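Local coordinates for beta-N-acetylglucosaminidase-like protein Glycoside hydrolase family 20 (Flavobacterium johnsoniae, PDB 6YHH) that probably removes terminal N-acetylhexosamine residues, such as N-acetylglucosamine from chitin oligosaccharides, acting as a glycoside hydrolase family 20 beta-N-acetylhexosaminidase, at residues D300-L305 with A309-G314; D161-N166 with N176-H181; K293-L298 with M350-M355; A239-T242 with E246-S249. All blocks are in the same frame, centred on the assembly; numbering follows the deposited sequence. Where two conformers were deposited one is given.

How the contacts relate
All four contacts belong to the catalytic domain, a TIM barrel, and along the chain they come in the order 2, 4, then 3 with contact 1 nested inside its loop. Contacts 1 and 2 are both helix-on-strand packings on the barrel sheet, with centres about 16 Å apart, and they meet in the interior where H312 lies against H179. Contact 3 shares helix 289-302 with contact 1, about 10 Å between centres, and binds that helix to helix 341-358. Contact 4 folds the long excursion ahead of helix 289-302; there I247 touches I294 of contact 3, about 16 Å between centres. Barrel wall, outer helices and one loop are thus joined by continuous packing.

Contact 1: residues D300-L305 with A309-G314; sequences DEVCPL and AYFHIG
The ring of F311 takes CG1 of V302 at its edge, close to the ring plane, while the sulfur of C303 approaches obliquely, neither squarely over a face nor in the plane. This is the junction of a TIM barrel where the chain leaves helix 289-302, turns, and enters strand 310-312 of the wall. V302 CG1 lies 4.2 Å from F311 CE2, the two side chains crossing at about a right angle. C303 SG is 3.8 Å from F311 CD2, a Cys sulfur-aromatic contact. Measured to the centroid of the F311 ring, C303 SG stands at 4.5 Å, 39° off the ring normal. V302 reaches the ring because CG1 is swung anti to the backbone N (chi1 177°).

F299 meets F311 edge-to-face, and L356 of helix 341-358 closes in on both C303 and F311, making a buried apolar layer between the barrel wall and its outer helices. On the other side of the strand the flat group is H312, whose ring stacks on H179 inside the barrel and whose NE2 bonds to H381 ND1. The chain continues from here toward E317, the predicted proton donor. The imidazole of H312 is also held from two residues further on: G314 N donates to H312 ND1 at 3.0 Å, only 2° out of the ring plane.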
loop_
_atom_site.group_PDB
_atom_site.type_symbol
_atom_site.label_atom_id
_atom_site.label_comp_id
_atom_site.label_asym_id
_atom_site.label_seq_id
_atom_site.Cartn_x
_atom_site.Cartn_y
_atom_site.Cartn_z
ATOM N N ASP A 300 -32.736 6.994 6.754
ATOM C CA ASP A 300 -32.699 7.189 8.184
ATOM C C ASP A 300 -31.452 6.608 8.846
ATOM O O ASP A 300 -30.957 7.163 9.828
ATOM C CB ASP A 300 -33.897 6.503 8.857
ATOM C CG ASP A 300 -35.196 7.227 8.719
ATOM O OD1 ASP A 300 -35.215 8.371 8.336
ATOM O OD2 ASP A 300 -36.253 6.518 9.026
ATOM N N GLU A 301 -30.966 5.502 8.305
ATOM C CA GLU A 301 -29.746 4.845 8.800
ATOM C C GLU A 301 -28.435 5.432 8.263
ATOM O O GLU A 301 -27.464 5.582 9.014
ATOM C CB GLU A 301 -29.842 3.386 8.536
ATOM C CG GLU A 301 -28.787 2.615 9.276
ATOM C CD GLU A 301 -28.859 1.118 9.116
ATOM O OE1 GLU A 301 -29.507 0.546 8.221
ATOM O OE2 GLU A 301 -28.087 0.568 9.954
ATOM N N VAL A 302 -28.451 5.807 6.999
ATOM C CA VAL A 302 -27.260 6.217 6.300
ATOM C C VAL A 302 -26.970 7.722 6.345
ATOM O O VAL A 302 -25.829 8.150 6.519
ATOM C CB VAL A 302 -27.329 5.759 4.849
ATOM C CG1 VAL A 302 -26.075 6.263 4.098
ATOM C CG2 VAL A 302 -27.325 4.258 4.699
ATOM N N CYS A 303 -28.001 8.559 6.263
ATOM C CA CYS A 303 -27.757 10.010 6.240
ATOM C C CYS A 303 -26.999 10.517 7.481
ATOM O O CYS A 303 -26.191 11.383 7.353
ATOM C CB CYS A 303 -29.018 10.818 6.039
ATOM S SG CYS A 303 -29.770 10.622 4.430
ATOM N N PRO A 304 -27.258 9.954 8.688
ATOM C CA PRO A 304 -26.527 10.377 9.861
ATOM C C PRO A 304 -25.045 10.116 9.835
ATOM O O PRO A 304 -24.291 10.748 10.590
ATOM C CB PRO A 304 -27.203 9.588 11.021
ATOM C CG PRO A 304 -28.580 9.490 10.521
ATOM C CD PRO A 304 -28.379 9.073 9.085
ATOM N N LEU A 305 -24.611 9.221 8.949
ATOM C CA LEU A 305 -23.189 8.896 8.811
ATOM C C LEU A 305 -22.425 9.988 8.072
ATOM O O LEU A 305 -21.191 10.106 8.250
ATOM C CB LEU A 305 -23.031 7.536 8.103
ATOM C CG LEU A 305 -23.796 6.338 8.640
ATOM C CD1 LEU A 305 -23.470 5.118 7.791
ATOM C CD2 LEU A 305 -23.372 6.136 10.085
ATOM N N ALA A 309 -23.881 18.407 3.556
ATOM C CA ALA A 309 -25.240 18.799 3.227
ATOM C C ALA A 309 -25.861 18.232 2.001
ATOM O O ALA A 309 -27.039 18.537 1.711
ATOM C CB ALA A 309 -25.295 20.325 3.165
ATOM N N TYR A 310 -25.093 17.440 1.195
ATOM C CA TYR A 310 -25.527 16.953 -0.112
ATOM C C TYR A 310 -25.601 15.424 -0.100
ATOM O O TYR A 310 -24.707 14.736 0.413
ATOM C CB TYR A 310 -24.567 17.405 -1.227
ATOM C CG TYR A 310 -24.351 18.884 -1.127
ATOM C CD1 TYR A 310 -25.288 19.713 -1.630
ATOM C CD2 TYR A 310 -23.360 19.388 -0.371
ATOM C CE1 TYR A 310 -25.165 21.090 -1.470
ATOM C CE2 TYR A 310 -23.209 20.735 -0.176
ATOM C CZ TYR A 310 -24.132 21.583 -0.753
ATOM O OH TYR A 310 -24.024 22.971 -0.555
ATOM N N PHE A 311 -26.658 14.907 -0.690
ATOM C CA PHE A 311 -26.860 13.472 -0.803
ATOM C C PHE A 311 -27.192 13.157 -2.255
ATOM O O PHE A 311 -28.174 13.679 -2.803
ATOM C CB PHE A 311 -27.934 12.895 0.171
ATOM C CG PHE A 311 -27.794 11.441 0.373
ATOM C CD1 PHE A 311 -28.119 10.528 -0.634
ATOM C CD2 PHE A 311 -27.265 10.997 1.575
ATOM C CE1 PHE A 311 -27.915 9.132 -0.375
ATOM C CE2 PHE A 311 -27.029 9.635 1.806
ATOM C CZ PHE A 311 -27.303 8.724 0.814
ATOM N N HIS A 312 -26.371 12.318 -2.885
ATOM C CA HIS A 312 -26.513 11.945 -4.301
ATOM C C HIS A 312 -27.379 10.696 -4.372
ATOM O O HIS A 312 -27.044 9.663 -3.824
ATOM C CB HIS A 312 -25.103 11.794 -4.896
ATOM C CG HIS A 312 -24.984 11.963 -6.379
ATOM N ND1 HIS A 312 -25.725 11.260 -7.323
ATOM C CD2 HIS A 312 -24.071 12.680 -7.082
ATOM C CE1 HIS A 312 -25.286 11.577 -8.527
ATOM N NE2 HIS A 312 -24.297 12.445 -8.404
ATOM N N ILE A 313 -28.472 10.749 -5.149
ATOM C CA ILE A 313 -29.367 9.628 -5.353
ATOM C C ILE A 313 -29.182 9.006 -6.706
ATOM O O ILE A 313 -29.932 8.198 -7.189
ATOM C CB ILE A 313 -30.848 10.009 -5.046
ATOM C CG1 ILE A 313 -31.324 11.230 -5.855
ATOM C CG2 ILE A 313 -31.035 10.207 -3.538
ATOM C CD1 ILE A 313 -31.288 11.142 -7.312
ATOM N N GLY A 314 -28.098 9.395 -7.396
ATOM C CA GLY A 314 -27.860 8.765 -8.684
ATOM C C GLY A 314 -28.848 9.092 -9.786
ATOM O O GLY A 314 -29.033 10.274 -10.133
#

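Contact 2: residues D161-N166 with N176-H181; sequences DVVKRN and NVFHWH
V163 places one methyl on each of two aromatic side chains, F178 and W180. The setting is the beta-alpha-beta crossover of a TIM barrel, in which helix 160-172 links parallel neighbours 146-152 and 177-184 and lies against the outside of the strand it leads into.

CG1 of V163 comes to 3.8 Å from F178 CZ and 4.1 Å from F178 CE2, so it meets the far end of the ring rather than its base. The two side chains cross at about a right angle. F178 extends straight out from the strand with CG anti to the backbone N (chi1 176°), which carries CZ to the helix. The other methyl, V163 CG2, is 4.2 Å from W180 CZ2, on the six-membered part of the indole; both methyls approach their rings obliquely.

I216 of helix 210-222 and Y208 of the loop before it both pack on V163 and W180. On the opposite side of the strand H179 and H181 point into the barrel, where both bond to E230. Around the far side of helix 160-172, R165 NH2 makes a salt bridge with D161 OD2 at 3.2 Å; its hydrogen bond is weak, and R165 NE has a second acid, D461.

The two aromatics also pack on each other along the strand: F178 CE2 sits 3.6 Å above the plane of the W180 indole, offset toward its rim.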
loop_
_atom_site.group_PDB
_atom_site.type_symbol
_atom_site.label_atom_id
_atom_site.label_comp_id
_atom_site.label_asym_id
_atom_site.label_seq_id
_atom_site.Cartn_x
_atom_site.Cartn_y
_atom_site.Cartn_z
ATOM N N ASP A 161 -7.740 1.786 3.098
ATOM C CA ASP A 161 -6.435 2.393 2.810
ATOM C C ASP A 161 -6.406 3.183 1.490
ATOM O O ASP A 161 -5.714 4.200 1.364
ATOM C CB ASP A 161 -5.271 1.386 2.856
ATOM C CG ASP A 161 -5.414 0.250 1.854
ATOM O OD1 ASP A 161 -6.383 -0.422 1.874
ATOM O OD2 ASP A 161 -4.465 0.043 1.100
ATOM N N VAL A 162 -7.113 2.656 0.487
ATOM C CA VAL A 162 -7.168 3.342 -0.802
ATOM C C VAL A 162 -7.877 4.667 -0.649
ATOM O O VAL A 162 -7.418 5.713 -1.169
ATOM C CB VAL A 162 -7.946 2.521 -1.839
ATOM C CG1 VAL A 162 -8.041 3.265 -3.162
ATOM C CG2 VAL A 162 -7.257 1.143 -2.103
ATOM N N VAL A 163 -8.984 4.676 0.091
ATOM C CA VAL A 163 -9.791 5.885 0.263
ATOM C C VAL A 163 -8.953 6.936 1.005
ATOM O O VAL A 163 -8.886 8.113 0.580
ATOM C CB VAL A 163 -11.076 5.547 1.048
ATOM C CG1 VAL A 163 -11.832 6.828 1.403
ATOM C CG2 VAL A 163 -11.952 4.589 0.256
ATOM N N LYS A 164 -8.286 6.535 2.093
ATOM C CA LYS A 164 -7.509 7.457 2.884
ATOM C C LYS A 164 -6.384 8.107 2.072
ATOM O O LYS A 164 -6.231 9.340 2.089
ATOM C CB LYS A 164 -6.947 6.822 4.149
ATOM C CG LYS A 164 -7.978 6.539 5.224
ATOM C CD LYS A 164 -7.346 5.910 6.427
ATOM C CE LYS A 164 -8.298 5.800 7.575
ATOM N NZ LYS A 164 -7.645 5.357 8.873
ATOM N N ARG A 165 -5.593 7.319 1.347
ATOM C CA ARG A 165 -4.469 7.959 0.666
ATOM C C ARG A 165 -4.983 8.853 -0.438
ATOM O O ARG A 165 -4.309 9.871 -0.836
ATOM C CB ARG A 165 -3.440 6.984 0.142
ATOM C CG ARG A 165 -3.895 5.989 -0.910
ATOM C CD ARG A 165 -2.801 5.022 -1.293
ATOM N NE ARG A 165 -3.182 4.111 -2.350
ATOM C CZ ARG A 165 -3.538 2.826 -2.190
ATOM N NH1 ARG A 165 -3.903 2.101 -3.210
ATOM N NH2 ARG A 165 -3.541 2.278 -0.967
ATOM N N ASN A 166 -6.073 8.474 -1.079
ATOM C CA ASN A 166 -6.616 9.348 -2.122
ATOM C C ASN A 166 -7.156 10.681 -1.544
ATOM O O ASN A 166 -7.071 11.681 -2.211
ATOM C CB ASN A 166 -7.607 8.573 -2.975
ATOM C CG ASN A 166 -6.878 7.774 -4.037
ATOM O OD1 ASN A 166 -6.437 6.579 -3.825
ATOM N ND2 ASN A 166 -6.675 8.409 -5.141
ATOM N N ASN A 176 -11.482 19.469 -3.008
ATOM C CA ASN A 176 -12.269 19.550 -1.760
ATOM C C ASN A 176 -13.518 18.786 -1.702
ATOM O O ASN A 176 -14.264 18.931 -0.700
ATOM C CB ASN A 176 -12.585 21.014 -1.412
ATOM C CG ASN A 176 -13.440 21.689 -2.458
ATOM O OD1 ASN A 176 -13.708 21.154 -3.546
ATOM N ND2 ASN A 176 -13.933 22.848 -2.109
ATOM N N VAL A 177 -13.793 17.921 -2.684
ATOM C CA VAL A 177 -14.985 17.072 -2.676
ATOM C C VAL A 177 -14.583 15.637 -3.019
ATOM O O VAL A 177 -13.870 15.367 -4.016
ATOM C CB VAL A 177 -16.053 17.540 -3.634
ATOM C CG1 VAL A 177 -17.191 16.581 -3.676
ATOM C CG2 VAL A 177 -16.537 18.980 -3.339
ATOM N N PHE A 178 -15.067 14.736 -2.182
ATOM C CA PHE A 178 -14.904 13.285 -2.439
ATOM C C PHE A 178 -16.285 12.701 -2.546
ATOM O O PHE A 178 -17.049 12.697 -1.594
ATOM C CB PHE A 178 -14.149 12.676 -1.320
ATOM C CG PHE A 178 -13.991 11.164 -1.401
ATOM C CD1 PHE A 178 -13.095 10.588 -2.299
ATOM C CD2 PHE A 178 -14.749 10.324 -0.631
ATOM C CE1 PHE A 178 -12.946 9.230 -2.386
ATOM C CE2 PHE A 178 -14.548 8.934 -0.742
ATOM C CZ PHE A 178 -13.645 8.428 -1.586
ATOM N N HIS A 179 -16.649 12.309 -3.748
ATOM C CA HIS A 179 -17.958 11.742 -4.026
ATOM C C HIS A 179 -17.789 10.203 -4.014
ATOM O O HIS A 179 -17.034 9.604 -4.755
ATOM C CB HIS A 179 -18.476 12.330 -5.330
ATOM C CG HIS A 179 -19.638 11.647 -5.975
ATOM N ND1 HIS A 179 -20.001 11.974 -7.265
ATOM C CD2 HIS A 179 -20.512 10.670 -5.573
ATOM C CE1 HIS A 179 -21.000 11.206 -7.651
ATOM N NE2 HIS A 179 -21.337 10.420 -6.646
ATOM N N TRP A 180 -18.566 9.571 -3.144
ATOM C CA TRP A 180 -18.363 8.125 -2.852
ATOM C C TRP A 180 -19.553 7.345 -3.444
ATOM O O TRP A 180 -20.702 7.410 -2.956
ATOM C CB TRP A 180 -18.252 7.951 -1.336
ATOM C CG TRP A 180 -17.437 6.789 -0.805
ATOM C CD1 TRP A 180 -16.778 5.794 -1.475
ATOM C CD2 TRP A 180 -17.160 6.576 0.598
ATOM N NE1 TRP A 180 -16.084 4.995 -0.603
ATOM C CE2 TRP A 180 -16.294 5.456 0.690
ATOM C CE3 TRP A 180 -17.528 7.249 1.749
ATOM C CZ2 TRP A 180 -15.814 5.001 1.906
ATOM C CZ3 TRP A 180 -17.090 6.767 2.971
ATOM C CH2 TRP A 180 -16.223 5.660 3.020
ATOM N N HIS A 181 -19.283 6.641 -4.533
ATOM C CA HIS A 181 -20.300 5.878 -5.270
ATOM C C HIS A 181 -20.338 4.500 -4.651
ATOM O O HIS A 181 -19.481 3.650 -4.967
ATOM C CB HIS A 181 -19.957 5.905 -6.792
ATOM C CG HIS A 181 -20.967 5.220 -7.681
ATOM N ND1 HIS A 181 -22.007 5.909 -8.255
ATOM C CD2 HIS A 181 -21.137 3.923 -8.067
ATOM C CE1 HIS A 181 -22.773 5.075 -8.921
ATOM N NE2 HIS A 181 -22.243 3.876 -8.866
#

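Contact 3: residues K293-L298 with M350-M355; sequences KILSEL and MQLAPM
L295 opens the interface from helix 289-302, its CD1 lying 4.0 Å from CD2 of L352. The two leucines cross obliquely as branched ends meeting between the two helices. At the backbone of the same residue, L295 C is 4.4 Å from M355 SD.

One step on, S296 comes closer to that sulfur: M355 SD is 3.7 Å from S296 CA, a backbone approach that does not depend on which of the two deposited conformers the serine adopts. The methionine reaches so far because its chain is extended beyond CG (chi2 179°). It sits between Y292, L295, S296 and F299, a knob in a four-residue hole to which L295 contributes its backbone carbon.

The segment axes approach to 10.2 Å and run 33° apart in the same general direction, as expected of neighbouring helices on the outside of a TIM barrel. The preceding I294 turns instead to Y244 and I247 of the loop ahead of helix 289-302. Inward, L352 packs on I313 of segment 309-314, and strand 362-366, the parallel neighbour of strand 310-312, follows helix 341-358.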
loop_
_atom_site.group_PDB
_atom_site.type_symbol
_atom_site.label_atom_id
_atom_site.label_comp_id
_atom_site.label_asym_id
_atom_site.label_seq_id
_atom_site.Cartn_x
_atom_site.Cartn_y
_atom_site.Cartn_z
ATOM N N LYS A 293 -40.753 3.065 1.337
ATOM C CA LYS A 293 -40.555 2.643 2.712
ATOM C C LYS A 293 -39.118 2.209 2.969
ATOM O O LYS A 293 -38.490 2.683 3.939
ATOM C CB LYS A 293 -41.536 1.551 3.096
ATOM C CG LYS A 293 -41.398 1.135 4.561
ATOM C CD LYS A 293 -42.432 0.132 5.029
ATOM C CE LYS A 293 -42.161 -0.298 6.479
ATOM N N ILE A 294 -38.591 1.315 2.125
ATOM C CA ILE A 294 -37.263 0.804 2.315
ATOM C C ILE A 294 -36.238 1.937 2.129
ATOM O O ILE A 294 -35.298 2.081 2.902
ATOM C CB ILE A 294 -36.970 -0.357 1.340
ATOM C CG1 ILE A 294 -37.774 -1.600 1.868
ATOM C CG2 ILE A 294 -35.498 -0.692 1.352
ATOM C CD1 ILE A 294 -37.847 -2.702 0.886
ATOM N N LEU A 295 -36.408 2.738 1.077
ATOM C CA LEU A 295 -35.499 3.848 0.868
ATOM C C LEU A 295 -35.515 4.857 2.046
ATOM O O LEU A 295 -34.490 5.314 2.491
ATOM C CB LEU A 295 -35.740 4.556 -0.467
ATOM C CG LEU A 295 -35.391 3.713 -1.725
ATOM C CD1 LEU A 295 -35.855 4.315 -3.024
ATOM C CD2 LEU A 295 -33.896 3.523 -1.708
ATOM N N SER A 296 -36.715 5.167 2.568
ATOM C CA SER A 296 -36.797 6.101 3.680
ATOM C C SER A 296 -36.033 5.536 4.895
ATOM O O SER A 296 -35.326 6.273 5.575
ATOM C CB SER A 296 -38.274 6.405 4.004
ATOM O OG SER A 296 -38.425 7.295 5.104
ATOM N N GLU A 297 -36.174 4.244 5.150
ATOM C CA GLU A 297 -35.441 3.582 6.231
ATOM C C GLU A 297 -33.927 3.583 6.042
ATOM O O GLU A 297 -33.168 3.745 6.997
ATOM C CB GLU A 297 -35.960 2.191 6.354
ATOM C CG GLU A 297 -37.373 2.080 6.921
ATOM C CD GLU A 297 -37.907 0.673 6.968
ATOM O OE1 GLU A 297 -37.175 -0.295 6.639
ATOM O OE2 GLU A 297 -39.102 0.480 7.328
ATOM N N LEU A 298 -33.529 3.339 4.820
ATOM C CA LEU A 298 -32.108 3.472 4.449
ATOM C C LEU A 298 -31.539 4.825 4.646
ATOM O O LEU A 298 -30.458 4.942 5.198
ATOM C CB LEU A 298 -31.880 2.974 3.028
ATOM C CG LEU A 298 -32.023 1.461 2.971
ATOM C CD1 LEU A 298 -32.028 1.051 1.526
ATOM C CD2 LEU A 298 -30.886 0.729 3.664
ATOM N N MET A 350 -38.401 13.026 -6.674
ATOM C CA MET A 350 -39.021 14.056 -5.818
ATOM C C MET A 350 -39.753 13.475 -4.629
ATOM O O MET A 350 -39.954 14.231 -3.635
ATOM C CB MET A 350 -39.927 14.997 -6.647
ATOM C CG MET A 350 -39.094 15.950 -7.525
ATOM S SD MET A 350 -37.876 16.921 -6.630
ATOM C CE MET A 350 -39.012 17.579 -5.380
ATOM N N GLN A 351 -40.058 12.172 -4.646
ATOM C CA GLN A 351 -40.530 11.489 -3.449
ATOM C C GLN A 351 -39.393 11.316 -2.404
ATOM O O GLN A 351 -39.612 11.231 -1.200
ATOM C CB GLN A 351 -41.218 10.141 -3.722
ATOM C CG GLN A 351 -42.315 10.150 -4.714
ATOM C CD GLN A 351 -43.257 11.292 -4.524
ATOM O OE1 GLN A 351 -43.355 12.214 -5.382
ATOM N NE2 GLN A 351 -43.927 11.270 -3.420
ATOM N N LEU A 352 -38.138 11.213 -2.886
ATOM C CA LEU A 352 -36.958 11.045 -2.002
ATOM C C LEU A 352 -36.559 12.417 -1.378
ATOM O O LEU A 352 -35.900 12.487 -0.345
ATOM C CB LEU A 352 -35.756 10.548 -2.831
ATOM C CG LEU A 352 -36.073 9.290 -3.663
ATOM C CD1 LEU A 352 -34.797 8.694 -4.233
ATOM C CD2 LEU A 352 -36.720 8.206 -2.821
ATOM N N ALA A 353 -36.877 13.495 -2.090
ATOM C CA ALA A 353 -36.442 14.871 -1.716
ATOM C C ALA A 353 -36.854 15.239 -0.266
ATOM O O ALA A 353 -35.990 15.670 0.519
ATOM C CB ALA A 353 -36.936 15.889 -2.703
ATOM N N PRO A 354 -38.075 14.937 0.131
ATOM C CA PRO A 354 -38.410 15.238 1.562
ATOM C C PRO A 354 -37.755 14.318 2.567
ATOM O O PRO A 354 -37.531 14.706 3.674
ATOM C CB PRO A 354 -39.947 15.057 1.639
ATOM C CG PRO A 354 -40.386 14.581 0.359
ATOM C CD PRO A 354 -39.267 14.541 -0.634
ATOM N N MET A 355 -37.496 13.067 2.194
ATOM C CA MET A 355 -36.723 12.142 3.042
ATOM C C MET A 355 -35.345 12.694 3.298
ATOM O O MET A 355 -34.932 12.736 4.443
ATOM C CB MET A 355 -36.619 10.801 2.333
ATOM C CG MET A 355 -37.943 10.181 1.909
ATOM S SD MET A 355 -37.565 8.608 1.076
ATOM C CE MET A 355 -39.187 8.117 0.493
#

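Contact 4: residues A239-T242 with E246-S249; sequences AILT and EIGS
L241 points the branched end of its side chain at the backbone of G248, with CG1 of I247 reaching the same methyl. CD2 does most of the touching: it is 3.3 Å from G248 N and 3.3 Å from G248 CA, the latter tighter than ordinary carbon packing. CD1 lies 3.9 Å from G248 CA, so both methyls bear on the same side of the glycine. With no side chain on G248, the leucine methyl can sit directly on its backbone.

From the residue before, CG1 of I247 comes to 3.8 Å from L241 CD2. I247 puts CG1 between its backbone N and carbonyl carbon (chi1 65°), a crowded position that swings this branch toward the leucine. The contact is van der Waals packing of one leucine end on backbone and on an isoleucine branch; Y271, P282 and L284 also pack on L241.

Beyond it, I247 rests on K290 and T291 of helix 289-302, and E246 OE1 makes a salt bridge with K290 NZ. Here the chain folds back on the short helix 238-243, within the long connection from strand 226-230 to helix 289-302: one of the beta-to-alpha excursions that, in TIM-barrel enzymes, rise from the C-terminal ends of the strands.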
loop_
_atom_site.group_PDB
_atom_site.type_symbol
_atom_site.label_atom_id
_atom_site.label_comp_id
_atom_site.label_asym_id
_atom_site.label_seq_id
_atom_site.Cartn_x
_atom_site.Cartn_y
_atom_site.Cartn_z
ATOM N N ALA A 239 -27.902 -5.228 -7.365
ATOM C CA ALA A 239 -27.495 -5.608 -6.062
ATOM C C ALA A 239 -28.557 -5.302 -5.053
ATOM O O ALA A 239 -28.916 -6.200 -4.273
ATOM C CB ALA A 239 -26.236 -4.886 -5.691
ATOM N N ILE A 240 -29.167 -4.114 -5.124
ATOM C CA ILE A 240 -30.276 -3.801 -4.213
ATOM C C ILE A 240 -31.384 -4.858 -4.303
ATOM O O ILE A 240 -31.957 -5.350 -3.274
ATOM C CB ILE A 240 -30.823 -2.404 -4.487
ATOM C CG1 ILE A 240 -29.786 -1.335 -4.116
ATOM C CG2 ILE A 240 -32.104 -2.178 -3.672
ATOM C CD1 ILE A 240 -30.236 0.030 -4.501
ATOM N N LEU A 241 -31.696 -5.221 -5.524
ATOM C CA LEU A 241 -32.831 -6.126 -5.786
ATOM C C LEU A 241 -32.470 -7.601 -5.547
ATOM O O LEU A 241 -33.321 -8.442 -5.515
ATOM C CB LEU A 241 -33.314 -5.929 -7.219
ATOM C CG LEU A 241 -33.970 -4.561 -7.452
ATOM C CD1 LEU A 241 -34.244 -4.315 -8.933
ATOM C CD2 LEU A 241 -35.303 -4.504 -6.703
ATOM N N THR A 242 -31.172 -7.941 -5.465
ATOM C CA THR A 242 -30.773 -9.251 -4.950
ATOM C C THR A 242 -31.210 -9.404 -3.468
ATOM O O THR A 242 -31.680 -10.471 -3.069
ATOM C CB THR A 242 -29.237 -9.435 -5.117
ATOM O OG1 THR A 242 -28.913 -9.347 -6.482
ATOM C CG2 THR A 242 -28.775 -10.761 -4.542
ATOM N N GLU A 246 -38.549 -7.892 -4.027
ATOM C CA GLU A 246 -39.969 -7.514 -4.053
ATOM C C GLU A 246 -40.228 -6.062 -4.463
ATOM O O GLU A 246 -41.339 -5.737 -4.854
ATOM C CB GLU A 246 -40.617 -7.846 -2.690
ATOM C CG GLU A 246 -40.140 -6.971 -1.552
ATOM C CD GLU A 246 -38.931 -7.522 -0.772
ATOM O OE1 GLU A 246 -38.863 -7.142 0.425
ATOM O OE2 GLU A 246 -38.103 -8.293 -1.341
ATOM N N ILE A 247 -39.193 -5.204 -4.480
ATOM C CA ILE A 247 -39.343 -3.856 -5.004
ATOM C C ILE A 247 -38.760 -3.695 -6.403
ATOM O O ILE A 247 -38.632 -2.544 -6.889
ATOM C CB ILE A 247 -38.750 -2.828 -4.034
ATOM C CG1 ILE A 247 -37.243 -2.977 -3.874
ATOM C CG2 ILE A 247 -39.461 -2.907 -2.671
ATOM C CD1 ILE A 247 -36.563 -1.877 -3.066
ATOM N N GLY A 248 -38.536 -4.794 -7.097
ATOM C CA GLY A 248 -38.102 -4.688 -8.497
ATOM C C GLY A 248 -39.261 -4.449 -9.460
ATOM O O GLY A 248 -40.471 -4.594 -9.107
ATOM N N SER A 249 -38.919 -4.172 -10.714
ATOM C CA SER A 249 -39.939 -3.728 -11.657
ATOM C C SER A 249 -40.335 -4.806 -12.629
ATOM O O SER A 249 -41.363 -4.688 -13.276
ATOM C CB SER A 249 -39.482 -2.503 -12.460
ATOM O OG SER A 249 -39.266 -1.410 -11.580
#